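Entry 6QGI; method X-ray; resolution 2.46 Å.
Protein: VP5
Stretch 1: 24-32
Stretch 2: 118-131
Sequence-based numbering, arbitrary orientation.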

# COMPACT_ATOMS: atom_id res chain seq x y z
N GLU A 24 5.30 9.51 7.28
CA GLU A 24 4.49 9.66 8.49
C GLU A 24 3.75 8.36 8.75
O GLU A 24 2.90 7.96 7.95
CB GLU A 24 3.52 10.84 8.38
CG GLU A 24 4.22 12.19 8.44
CD GLU A 24 3.35 13.42 8.29
OE1 GLU A 24 2.14 13.28 7.99
OE2 GLU A 24 3.88 14.54 8.48
N ILE A 25 4.12 7.66 9.83
CA ILE A 25 3.52 6.38 10.20
C ILE A 25 2.23 6.65 11.00
O ILE A 25 2.17 7.58 11.80
CB ILE A 25 4.55 5.48 10.95
CG1 ILE A 25 5.58 4.91 9.94
CG2 ILE A 25 3.87 4.32 11.72
CD1 ILE A 25 6.83 4.49 10.47
N VAL A 26 1.20 5.83 10.73
CA VAL A 26 -0.11 5.87 11.38
C VAL A 26 0.08 5.43 12.84
O VAL A 26 0.41 4.26 13.10
CB VAL A 26 -1.16 5.01 10.62
CG1 VAL A 26 -2.49 4.95 11.37
CG2 VAL A 26 -1.37 5.52 9.19
N GLY A 27 -0.09 6.38 13.76
CA GLY A 27 0.07 6.17 15.20
C GLY A 27 -0.86 5.13 15.78
O GLY A 27 -1.94 4.88 15.23
N SER A 28 -0.42 4.50 16.88
CA SER A 28 -1.15 3.47 17.63
C SER A 28 -2.53 4.00 18.05
O SER A 28 -2.64 5.12 18.53
CB SER A 28 -0.33 3.03 18.84
OG SER A 28 -1.08 2.36 19.84
N ASP A 29 -3.58 3.20 17.79
CA ASP A 29 -4.97 3.52 18.12
C ASP A 29 -5.62 2.30 18.79
O ASP A 29 -6.62 1.76 18.30
CB ASP A 29 -5.75 3.98 16.87
CG ASP A 29 -7.17 4.47 17.13
OD1 ASP A 29 -7.55 4.60 18.33
OD2 ASP A 29 -7.89 4.72 16.15
N ALA A 30 -5.06 1.89 19.94
CA ALA A 30 -5.58 0.77 20.70
C ALA A 30 -6.87 1.15 21.42
O ALA A 30 -6.96 2.29 21.91
CB ALA A 30 -4.55 0.29 21.70
N PRO A 31 -7.85 0.22 21.51
CA PRO A 31 -9.11 0.54 22.20
C PRO A 31 -8.90 0.99 23.64
O PRO A 31 -7.97 0.50 24.30
CB PRO A 31 -9.89 -0.78 22.16
CG PRO A 31 -9.33 -1.49 20.98
CD PRO A 31 -7.89 -1.15 20.95
N PRO A 32 -9.77 1.89 24.15
CA PRO A 32 -9.62 2.36 25.52
C PRO A 32 -10.10 1.37 26.57
O PRO A 32 -10.82 0.42 26.27
CB PRO A 32 -10.51 3.61 25.54
CG PRO A 32 -11.57 3.31 24.56
CD PRO A 32 -10.89 2.57 23.46
N ASN A 118 7.11 -1.46 14.56
CA ASN A 118 7.18 -0.98 15.95
C ASN A 118 5.85 -0.40 16.42
O ASN A 118 5.39 -0.75 17.50
CB ASN A 118 8.31 0.03 16.12
CG ASN A 118 9.68 -0.60 16.09
OD1 ASN A 118 9.82 -1.82 16.05
ND2 ASN A 118 10.71 0.22 16.10
N GLU A 119 5.19 0.43 15.57
CA GLU A 119 3.88 1.01 15.88
C GLU A 119 2.81 -0.06 16.02
O GLU A 119 1.90 0.10 16.82
CB GLU A 119 3.46 2.05 14.83
CG GLU A 119 2.62 3.19 15.40
CD GLU A 119 3.22 3.97 16.55
OE1 GLU A 119 4.46 4.18 16.57
OE2 GLU A 119 2.45 4.39 17.45
N SER A 120 2.94 -1.16 15.26
CA SER A 120 2.01 -2.29 15.31
C SER A 120 2.17 -3.07 16.63
O SER A 120 1.17 -3.41 17.25
CB SER A 120 2.22 -3.21 14.12
OG SER A 120 2.34 -2.55 12.88
N VAL A 121 3.44 -3.34 17.05
CA VAL A 121 3.77 -4.07 18.28
C VAL A 121 3.38 -3.21 19.50
O VAL A 121 2.80 -3.74 20.45
CB VAL A 121 5.26 -4.52 18.33
CG1 VAL A 121 5.60 -5.23 19.65
CG2 VAL A 121 5.61 -5.42 17.15
N ALA A 122 3.68 -1.88 19.46
CA ALA A 122 3.33 -0.92 20.52
C ALA A 122 1.81 -0.88 20.75
O ALA A 122 1.36 -0.91 21.90
CB ALA A 122 3.85 0.46 20.16
N GLU A 123 1.04 -0.83 19.64
CA GLU A 123 -0.42 -0.83 19.63
C GLU A 123 -0.95 -2.15 20.18
O GLU A 123 -1.93 -2.15 20.92
CB GLU A 123 -0.93 -0.59 18.21
CG GLU A 123 -2.41 -0.33 18.08
CD GLU A 123 -2.83 -0.19 16.64
OE1 GLU A 123 -3.41 0.87 16.29
OE2 GLU A 123 -2.59 -1.13 15.85
N LEU A 124 -0.29 -3.28 19.81
CA LEU A 124 -0.65 -4.62 20.28
C LEU A 124 -0.43 -4.70 21.79
O LEU A 124 -1.28 -5.26 22.48
CB LEU A 124 0.16 -5.71 19.55
CG LEU A 124 -0.08 -7.18 19.97
CD1 LEU A 124 -1.52 -7.62 19.70
CD2 LEU A 124 0.90 -8.12 19.30
N ASP A 125 0.67 -4.11 22.29
CA ASP A 125 1.00 -4.09 23.72
C ASP A 125 -0.10 -3.37 24.51
O ASP A 125 -0.51 -3.89 25.56
CB ASP A 125 2.37 -3.44 23.97
CG ASP A 125 2.83 -3.52 25.42
OD1 ASP A 125 2.77 -4.63 26.01
OD2 ASP A 125 3.27 -2.48 25.96
N SER A 126 -0.60 -2.23 24.00
CA SER A 126 -1.67 -1.47 24.63
C SER A 126 -3.03 -2.18 24.46
O SER A 126 -3.91 -1.97 25.29
CB SER A 126 -1.73 -0.03 24.13
OG SER A 126 -1.80 0.06 22.72
N ILE A 127 -3.19 -3.06 23.44
CA ILE A 127 -4.40 -3.88 23.27
C ILE A 127 -4.39 -4.92 24.40
O ILE A 127 -5.35 -5.00 25.16
CB ILE A 127 -4.51 -4.55 21.86
CG1 ILE A 127 -4.91 -3.54 20.77
CG2 ILE A 127 -5.48 -5.75 21.89
CD1 ILE A 127 -4.42 -3.91 19.35
N LEU A 128 -3.27 -5.67 24.52
CA LEU A 128 -3.06 -6.72 25.54
C LEU A 128 -3.16 -6.15 26.96
O LEU A 128 -3.53 -6.89 27.87
CB LEU A 128 -1.71 -7.44 25.34
CG LEU A 128 -1.45 -8.12 23.98
CD1 LEU A 128 0.02 -8.43 23.81
CD2 LEU A 128 -2.26 -9.37 23.81
N SER A 129 -2.88 -4.84 27.15
CA SER A 129 -3.02 -4.16 28.44
C SER A 129 -4.51 -3.98 28.74
O SER A 129 -4.98 -4.43 29.78
CB SER A 129 -2.30 -2.82 28.45
OG SER A 129 -0.89 -2.96 28.32
N THR A 130 -5.24 -3.38 27.78
CA THR A 130 -6.68 -3.13 27.83
C THR A 130 -7.48 -4.44 27.98
O THR A 130 -8.49 -4.46 28.68
CB THR A 130 -7.13 -2.35 26.57
OG1 THR A 130 -6.30 -1.21 26.39
CG2 THR A 130 -8.55 -1.88 26.65
N VAL A 131 -7.02 -5.53 27.35
CA VAL A 131 -7.68 -6.84 27.40
C VAL A 131 -7.50 -7.44 28.82
O VAL A 131 -8.51 -7.71 29.47
CB VAL A 131 -7.21 -7.80 26.26
CG1 VAL A 131 -7.76 -9.20 26.46
CG2 VAL A 131 -7.64 -7.27 24.89
O HOH W 1 0.98 1.95 22.01

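An irregular segment, residues 24-32, lies along one side of the helix formed by residues 118-131, burying 476 Å² summed over both sides, and two glutamates one helical turn apart hold it there. Both accept from backbone amides, Ser28 N and Asp29 N, in a segment with no regular helix or strand. In Glu119, with chi1 at -148°, between wells, and chi2 p, the side chain is bent, bringing OE2 to Ser28 N (2.9 Å), while its CB lies 3.9 Å from Ile25 CG2. Glu123, buried, is extended instead, chi1 and chi2 both t, and its OE1 takes Asp29 N at 2.8 Å, nearly in line at 166°. A long acidic side chain suits both places, carrying an acceptor out to the neighbouring backbone.

Ser28, chi1 t, sets OG 3.3 Å from Glu123 CA. Ala30 points its small methyl toward the helix, where CB meets Ser126 OG at only 2.9 Å, a tight contact. Ser126 OG, with chi1 p, donates to Glu123 O (2.9 Å). Buried Ile127 and Pro31 supply apolar surface: Ile127 CG1 meets Ala30 CB (4.0 Å) and Pro31 CD (3.8 Å). Thr130, chi1 m, donates from OG1 to Ser126 O (2.7 Å); helix carbonyls thus satisfy both hydroxyls, which suits polar side chains beside the packed segment.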